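Local structure of prephenate dehydrogenase (Aquifex aeolicus, 2G5C) at the interface of chains A and B. The protein catalyses the oxidative decarboxylation of prephenate to 4-hydroxyphenylpyruvate on the route to tyrosine, probably with NAD+ as the hydride acceptor. Residues are numbered along the deposited sequence; one frame, centred on the assembly and turned at random. Chains: chain A/B, prephenate dehydrogenase.

Contact 1: the interface of chains A and B. Residues chain A 140, 169, 171, 179; chain B 210-211.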
# COMPACT_ATOMS: atom_id res chain seq x y z
N LYS A 140 3.50 19.45 -4.26
CA LYS A 140 2.60 20.06 -5.23
C LYS A 140 1.47 20.78 -4.51
O LYS A 140 1.08 20.40 -3.41
CB LYS A 140 2.00 19.00 -6.15
CG LYS A 140 3.01 18.23 -6.98
CD LYS A 140 2.32 17.24 -7.91
CE LYS A 140 3.33 16.41 -8.69
NZ LYS A 140 2.68 15.47 -9.64
N GLU A 169 0.06 24.39 -9.65
CA GLU A 169 -0.53 24.03 -10.93
C GLU A 169 -2.03 24.24 -10.75
O GLU A 169 -2.53 24.21 -9.62
CB GLU A 169 -0.22 22.57 -11.29
CG GLU A 169 -0.60 21.55 -10.23
CD GLU A 169 -0.20 20.14 -10.61
OE1 GLU A 169 -0.76 19.59 -11.59
OE2 GLU A 169 0.69 19.57 -9.93
N MSE A 171 -6.22 23.45 -11.66
CA MSE A 171 -7.21 22.44 -12.04
C MSE A 171 -8.58 23.01 -11.73
O MSE A 171 -8.73 23.78 -10.79
CB MSE A 171 -7.04 21.16 -11.22
CG MSE A 171 -5.80 20.34 -11.50
SE MSE A 171 -5.90 18.67 -10.52
CE MSE A 171 -7.35 17.84 -11.46
N VAL A 179 -9.93 13.53 -10.27
CA VAL A 179 -8.60 12.97 -10.19
C VAL A 179 -8.28 12.36 -8.82
O VAL A 179 -7.88 11.21 -8.72
CB VAL A 179 -7.54 14.03 -10.55
CG1 VAL A 179 -6.13 13.47 -10.36
CG2 VAL A 179 -7.73 14.47 -11.99
N LYS B 210 -0.31 10.64 -13.79
CA LYS B 210 0.49 11.82 -13.50
C LYS B 210 0.28 12.27 -12.05
O LYS B 210 1.09 13.01 -11.51
CB LYS B 210 0.09 12.96 -14.45
CG LYS B 210 0.64 14.32 -14.05
CD LYS B 210 0.24 15.40 -15.03
CE LYS B 210 0.87 16.73 -14.64
NZ LYS B 210 0.62 17.79 -15.66
N TYR B 211 -0.79 11.79 -11.42
CA TYR B 211 -1.08 12.23 -10.05
C TYR B 211 -0.96 11.28 -8.86
O TYR B 211 -1.25 11.68 -7.73
CB TYR B 211 -2.48 12.85 -10.03
CG TYR B 211 -2.67 13.92 -11.08
CD1 TYR B 211 -3.03 13.59 -12.39
CD2 TYR B 211 -2.44 15.26 -10.78
CE1 TYR B 211 -3.18 14.57 -13.37
CE2 TYR B 211 -2.58 16.24 -11.74
CZ TYR B 211 -2.95 15.90 -13.03
OH TYR B 211 -3.10 16.89 -13.98
O HOH W 1 -2.54 20.01 -13.32
O HOH W 2 4.22 13.91 -11.96

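Contact 2: the interface of chains A and B. Residues chain A 198, 208, 211, 216; chain B 179, 182-183.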
# COMPACT_ATOMS: atom_id res chain seq x y z
N LEU A 198 -10.59 -8.82 6.18
CA LEU A 198 -9.80 -9.65 7.07
C LEU A 198 -10.58 -9.92 8.35
O LEU A 198 -10.49 -11.00 8.92
CB LEU A 198 -8.46 -8.98 7.38
CG LEU A 198 -7.30 -9.34 6.44
CD1 LEU A 198 -7.72 -9.23 4.99
CD2 LEU A 198 -6.13 -8.41 6.72
N LEU A 208 -6.44 -13.53 10.72
CA LEU A 208 -5.72 -13.06 9.53
C LEU A 208 -4.79 -11.86 9.74
O LEU A 208 -3.84 -11.67 8.98
CB LEU A 208 -6.72 -12.77 8.41
CG LEU A 208 -7.53 -13.99 7.93
CD1 LEU A 208 -8.49 -13.58 6.82
CD2 LEU A 208 -6.58 -15.08 7.43
N TYR A 211 -0.79 -12.05 9.87
CA TYR A 211 0.07 -12.28 8.70
C TYR A 211 0.07 -11.12 7.71
O TYR A 211 -0.54 -11.19 6.65
CB TYR A 211 -0.38 -13.56 7.99
CG TYR A 211 -0.55 -14.71 8.94
CD1 TYR A 211 -1.76 -14.94 9.58
CD2 TYR A 211 0.53 -15.52 9.27
CE1 TYR A 211 -1.89 -15.94 10.54
CE2 TYR A 211 0.42 -16.52 10.23
CZ TYR A 211 -0.80 -16.72 10.86
OH TYR A 211 -0.92 -17.70 11.82
N PHE A 216 -0.10 -7.42 2.59
CA PHE A 216 -1.13 -6.65 3.27
C PHE A 216 -0.55 -5.42 3.95
O PHE A 216 -1.25 -4.42 4.11
CB PHE A 216 -1.84 -7.52 4.31
CG PHE A 216 -2.81 -6.76 5.17
CD1 PHE A 216 -3.91 -6.12 4.59
CD2 PHE A 216 -2.60 -6.64 6.54
CE1 PHE A 216 -4.78 -5.36 5.37
CE2 PHE A 216 -3.47 -5.89 7.33
CZ PHE A 216 -4.57 -5.25 6.74
N VAL B 179 -5.55 -19.03 4.09
CA VAL B 179 -4.98 -17.85 4.73
C VAL B 179 -4.25 -16.90 3.80
O VAL B 179 -4.52 -15.70 3.77
CB VAL B 179 -4.00 -18.25 5.88
CG1 VAL B 179 -3.28 -17.02 6.41
CG2 VAL B 179 -4.77 -18.91 7.00
N VAL B 182 -6.19 -15.05 1.16
CA VAL B 182 -6.77 -13.80 1.64
C VAL B 182 -5.75 -12.72 1.99
O VAL B 182 -5.92 -11.56 1.59
CB VAL B 182 -7.67 -14.03 2.90
CG1 VAL B 182 -8.36 -12.72 3.29
CG2 VAL B 182 -8.70 -15.12 2.62
N VAL B 183 -4.70 -13.08 2.72
CA VAL B 183 -3.72 -12.08 3.14
C VAL B 183 -2.61 -11.72 2.16
O VAL B 183 -1.93 -10.71 2.36
CB VAL B 183 -3.04 -12.49 4.47
CG1 VAL B 183 -4.10 -12.77 5.53
CG2 VAL B 183 -2.15 -13.71 4.27
O HOH W 3 -0.15 -10.27 4.02

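Contact 3: the interface of chains A and B. Residues chain A 242, 245-246, 249; chain B 249, 252-253, 256.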
# COMPACT_ATOMS: atom_id res chain seq x y z
N MSE A 242 -17.95 7.11 -5.80
CA MSE A 242 -18.81 6.03 -6.27
C MSE A 242 -18.36 5.57 -7.66
O MSE A 242 -18.26 4.37 -7.92
CB MSE A 242 -20.27 6.47 -6.30
CG MSE A 242 -20.88 6.66 -4.91
SE MSE A 242 -20.71 5.04 -3.87
CE MSE A 242 -21.65 3.85 -5.09
N ILE A 245 -15.04 3.64 -7.37
CA ILE A 245 -15.24 2.29 -6.85
C ILE A 245 -15.81 1.39 -7.94
O ILE A 245 -15.43 0.23 -8.06
CB ILE A 245 -16.19 2.27 -5.63
CG1 ILE A 245 -15.50 2.92 -4.43
CG2 ILE A 245 -16.59 0.83 -5.30
CD1 ILE A 245 -16.38 2.99 -3.18
N GLU A 246 -16.73 1.92 -8.74
CA GLU A 246 -17.34 1.15 -9.82
C GLU A 246 -16.30 0.87 -10.89
O GLU A 246 -16.28 -0.21 -11.49
CB GLU A 246 -18.54 1.90 -10.41
CG GLU A 246 -19.68 2.13 -9.43
CD GLU A 246 -20.33 0.84 -8.95
OE1 GLU A 246 -19.60 -0.09 -8.55
OE2 GLU A 246 -21.58 0.76 -8.97
N GLU A 249 -14.07 -1.86 -9.49
CA GLU A 249 -14.67 -3.19 -9.51
C GLU A 249 -14.72 -3.76 -10.92
O GLU A 249 -14.75 -4.97 -11.10
CB GLU A 249 -16.06 -3.16 -8.87
CG GLU A 249 -16.01 -2.80 -7.39
CD GLU A 249 -17.35 -2.86 -6.69
OE1 GLU A 249 -18.34 -2.37 -7.28
OE2 GLU A 249 -17.42 -3.38 -5.55
N GLU B 249 -15.17 -8.16 -2.26
CA GLU B 249 -16.19 -7.40 -2.96
C GLU B 249 -17.43 -7.24 -2.09
O GLU B 249 -18.14 -6.23 -2.19
CB GLU B 249 -16.52 -8.07 -4.30
CG GLU B 249 -15.32 -8.04 -5.25
CD GLU B 249 -15.66 -8.47 -6.67
OE1 GLU B 249 -16.25 -9.55 -6.86
OE2 GLU B 249 -15.31 -7.72 -7.61
N LEU B 252 -16.43 -4.40 0.21
CA LEU B 252 -16.38 -3.14 -0.52
C LEU B 252 -17.79 -2.68 -0.90
O LEU B 252 -18.09 -1.49 -0.86
CB LEU B 252 -15.52 -3.28 -1.78
CG LEU B 252 -15.42 -2.08 -2.73
CD1 LEU B 252 -14.94 -0.84 -2.00
CD2 LEU B 252 -14.46 -2.42 -3.86
N ASN B 253 -18.64 -3.63 -1.28
CA ASN B 253 -20.00 -3.28 -1.65
C ASN B 253 -20.79 -2.79 -0.45
O ASN B 253 -21.74 -2.02 -0.59
CB ASN B 253 -20.68 -4.47 -2.31
CG ASN B 253 -20.26 -4.63 -3.76
OD1 ASN B 253 -20.41 -5.70 -4.35
ND2 ASN B 253 -19.73 -3.56 -4.35
N LYS B 256 -19.70 0.70 -0.05
CA LYS B 256 -20.34 1.42 -1.15
C LYS B 256 -21.76 1.86 -0.80
O LYS B 256 -22.13 3.01 -1.00
CB LYS B 256 -20.34 0.54 -2.40
CG LYS B 256 -20.70 1.26 -3.68
CD LYS B 256 -20.41 0.41 -4.92
CE LYS B 256 -21.21 -0.88 -4.92
NZ LYS B 256 -21.00 -1.64 -6.19

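Contact 4: the interface of chains A and B. Residues chain A 182-183, 186-188, 190; chain B 194, 198, 212, 216, 219.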
# COMPACT_ATOMS: atom_id res chain seq x y z
N VAL A 182 -10.13 9.26 -7.72
CA VAL A 182 -9.59 8.00 -8.20
C VAL A 182 -8.21 7.64 -7.64
O VAL A 182 -7.99 6.51 -7.20
CB VAL A 182 -9.51 7.96 -9.76
CG1 VAL A 182 -9.07 6.57 -10.23
CG2 VAL A 182 -10.86 8.34 -10.37
N VAL A 183 -7.28 8.60 -7.64
CA VAL A 183 -5.92 8.32 -7.16
C VAL A 183 -5.68 8.37 -5.65
O VAL A 183 -4.64 7.93 -5.18
CB VAL A 183 -4.88 9.28 -7.82
CG1 VAL A 183 -4.98 9.20 -9.34
CG2 VAL A 183 -5.09 10.71 -7.33
N LEU A 186 -10.27 6.47 -3.70
CA LEU A 186 -10.50 5.06 -4.03
C LEU A 186 -9.50 4.16 -3.30
O LEU A 186 -9.90 3.17 -2.69
CB LEU A 186 -10.39 4.85 -5.55
CG LEU A 186 -10.28 3.41 -6.04
CD1 LEU A 186 -11.53 2.62 -5.65
CD2 LEU A 186 -10.08 3.41 -7.56
N PRO A 187 -8.20 4.48 -3.37
CA PRO A 187 -7.19 3.66 -2.69
C PRO A 187 -7.48 3.53 -1.20
O PRO A 187 -7.27 2.47 -0.61
CB PRO A 187 -5.89 4.42 -2.97
CG PRO A 187 -6.13 4.99 -4.32
CD PRO A 187 -7.55 5.49 -4.23
N HIS A 188 -7.96 4.61 -0.59
CA HIS A 188 -8.28 4.56 0.83
C HIS A 188 -9.52 3.71 1.06
O HIS A 188 -9.55 2.87 1.96
CB HIS A 188 -8.46 5.98 1.40
CG HIS A 188 -7.17 6.67 1.72
ND1 HIS A 188 -6.33 7.18 0.76
CD2 HIS A 188 -6.56 6.89 2.91
CE1 HIS A 188 -5.25 7.68 1.33
NE2 HIS A 188 -5.36 7.52 2.64
N VAL A 190 -10.53 1.31 -0.67
CA VAL A 190 -10.11 -0.07 -0.87
C VAL A 190 -9.45 -0.65 0.38
O VAL A 190 -9.71 -1.78 0.77
CB VAL A 190 -9.14 -0.16 -2.08
CG1 VAL A 190 -8.34 -1.45 -2.02
CG2 VAL A 190 -9.95 -0.12 -3.37
N LEU B 194 -6.02 -1.95 -9.03
CA LEU B 194 -5.98 -0.51 -8.75
C LEU B 194 -5.19 0.18 -9.86
O LEU B 194 -5.57 1.26 -10.32
CB LEU B 194 -5.32 -0.24 -7.40
CG LEU B 194 -6.25 -0.18 -6.18
CD1 LEU B 194 -5.43 -0.09 -4.90
CD2 LEU B 194 -7.17 1.03 -6.31
N LEU B 198 -6.63 3.00 -13.18
CA LEU B 198 -6.13 4.28 -13.67
C LEU B 198 -5.97 4.26 -15.19
O LEU B 198 -5.99 5.31 -15.82
CB LEU B 198 -4.79 4.63 -13.02
CG LEU B 198 -4.85 5.48 -11.74
CD1 LEU B 198 -5.63 4.75 -10.65
CD2 LEU B 198 -3.43 5.77 -11.27
N PRO B 212 -0.52 10.04 -9.07
CA PRO B 212 -0.41 9.14 -7.92
C PRO B 212 0.43 9.69 -6.77
O PRO B 212 1.55 10.17 -6.99
CB PRO B 212 0.19 7.88 -8.53
CG PRO B 212 -0.41 7.86 -9.89
CD PRO B 212 -0.25 9.31 -10.32
N PHE B 216 -1.20 5.88 -2.89
CA PHE B 216 -1.39 5.05 -4.07
C PHE B 216 -0.18 4.17 -4.36
O PHE B 216 -0.31 2.97 -4.55
CB PHE B 216 -1.67 5.92 -5.30
CG PHE B 216 -1.87 5.12 -6.55
CD1 PHE B 216 -3.13 4.66 -6.89
CD2 PHE B 216 -0.79 4.77 -7.34
CE1 PHE B 216 -3.31 3.85 -8.02
CE2 PHE B 216 -0.95 3.98 -8.46
CZ PHE B 216 -2.22 3.51 -8.80
N PHE B 219 0.39 1.37 -1.77
CA PHE B 219 -0.59 0.31 -1.96
C PHE B 219 -0.37 -0.52 -3.22
O PHE B 219 -0.84 -1.66 -3.29
CB PHE B 219 -2.01 0.89 -2.01
CG PHE B 219 -2.47 1.52 -0.72
CD1 PHE B 219 -1.70 1.46 0.43
CD2 PHE B 219 -3.70 2.18 -0.67
CE1 PHE B 219 -2.14 2.04 1.62
CE2 PHE B 219 -4.15 2.77 0.52
CZ PHE B 219 -3.37 2.70 1.66

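Contact 1: the interface of chains A and B
B:Tyr211 lays one face of its ring on a methyl of A:Val179: CG1 sits over the root of the ring, 3.6 Å from B:Tyr211 CG. The opposite face is covered by its own neighbour, with B:Lys210 CG 3.9 Å above the ring plane toward the rim. Farther out, A:Glu169 comes in near the CE2 corner, its OE1 3.8 Å from B:Tyr211 CE2 and displaced from the plane toward the lysine's side. The glutamate gets there with CG between the backbone N and the carbonyl carbon (chi1 54°) and the chain extended beyond it. A tyrosine suits this place because its flat body packs on valine while its phenol stays wet: one water lies 2.5 Å from A:Glu169 OE1 and 3.2 Å from B:Tyr211 OH. A second, looser water lies between A:Lys140 NZ and the carbonyl oxygen of B:Lys210. The carboxylate may also feel the positive charge of B:Lys210, whose NZ is 4.7 Å from A:Glu169 OE1, too far for a salt bridge. In the fold, strands 140-143 and 167-170 and the start of helix 173-201 of chain A here face the 3-10 turn 208-210 of chain B, at one end of the two-fold dimer interface.

Contact 2: the interface of chains A and B
The backbone carbonyls of B:Val183 and A:Tyr211 meet through one water, which lies 2.5 Å from B:Val183 O and 2.8 Å from A:Tyr211 O. The amide A:Phe216 N points at the same water from 3.2 Å, with 155° at the hydrogen, so three backbone groups of two chains hold it. This is part of the helical dimerization domain of the prephenate/arogenate dehydrogenase family, where helix 173-200 of chain B offers B:Val179 and, one turn on, the neighbours B:Val182 and B:Val183. Into them A:Leu208 pushes its branched tip. Its CD1 methyl meets B:Val182 CG1 at 3.6 Å, the two side chains crossing nearly at right angles, while CD2 touches both B:Val183 CG1 (3.9 Å) and B:Val179 CG1 (4.0 Å). An alanine here lacks both methyls and would probably open a gap beside B:Val182 and B:Val179, leaving B:Val183 with little more than the backbone and CB to pack on. Beta-branched valine suits the helix face: it is short enough for the chains to come close, and its methyls are fixed near the backbone. In B:Val183, CG1 stands anti to the carbonyl carbon (chi1 -54°), which directs it to A:Leu208, while CB lies 3.6 Å from A:Tyr211 O. Alongside, A:Leu198 CD1 slides past B:Val182, while CD2 sits 3.4 Å above the centre of the A:Phe216 ring and probably steadies it.

Contact 3: the interface of chains A and B
B:Lys256 is bent at its third torsion (chi3 61°), and A:Glu246 folds at its second (chi2 -65°); the two bends bring the lysine's ammonium group to the glutamate while A:Glu249 reaches it with a straighter chain. B:Lys256 and A:Glu249 come tip to tip, NZ lying 3.0 Å from OE1 on its syn lone pair. The second salt bridge arrives crosswise: B:Lys256 NZ is 3.2 Å from A:Glu246 OE1, again on the syn side but 32° out of the carboxylate plane. Lysine suits the place, its long chain spanning the gap between helices and its one charge serving two acids. The other oxygen of A:Glu249 lies close to B:Asn253 ND2, yet carboxylate and amide planes are almost perpendicular and the N-H points away, so no hydrogen bond forms. The carboxylates of the two Glu249 copies approach to 5.3 Å between their OE2 atoms, a repulsion the lysine probably eases. Helix 238-260 pairs antiparallel with its own copy here, in a segment overlapping a predicted coiled coil. Apolar groups pack beside the charges: B:Leu252 CD2 packs on A:Glu249 CG at 3.9 Å, and A:Ile245 CG2 touches the lysine's own chain, 3.9 Å from B:Lys256 CD.

Contact 4: the interface of chains A and B
Two backbone carbonyls of chain A meet aromatic side chains of chain B. A:Pro187 O stands 3.3 Å from B:Phe219 CE2, tilted out of the ring plane, while its carbonyl carbon lies at the edge and in plane; the rim C-H groups may draw the oxygen weakly. With chi2 near -5°, the ring turns its CD2–CE2 rim to the proline. The oxygen of A:Val183 faces B:Phe216 CB at 3.6 Å. It is the acceptor that in a regular helix would take the N-H four residues on, but that residue is A:Pro187, which has none. The rest is apolar packing. The proline ring touches both phenylalanines along one edge, its CB 3.9 Å from B:Phe219 CD2 and its CG 4.0 Å from B:Phe216 CD1. An alanine in place of B:Phe219 would probably open a gap beside the proline and leave its carbonyl without the aromatic rim. A:Leu186 and B:Leu194 slide past each other in opposite directions, CG of the first 3.9 Å from CD2 of the second; flexible, branched leucines fit such a seam well. In the fold, helix 173-201 of chain A lies against its counterpart, helix 173-200 of chain B, and against the short helix 214-220, within the interior of the dimer interface.

Helix 173-201 of chain A, or 173-200 of chain B, runs through contacts 1, 2 and 4, whereas contact 3 is built on helix 238-260 paired with its own copy. Between C-alpha centres, contacts 3 and 4 are about 12 Å apart and contacts 1 and 4 about 14 Å, while contacts 1 and 2 lie farthest apart, at about 33 Å. Contacts 2 and 4 use Val182, Val183, Leu198 and Phe216 with the chains exchanged, and contacts 1 and 2 share Val179 and Tyr211 in the same way. Contacts 2 and 4 are mainly apolar, contact 1 adds water links and contact 3 salt bridges, as suits a dimerization domain.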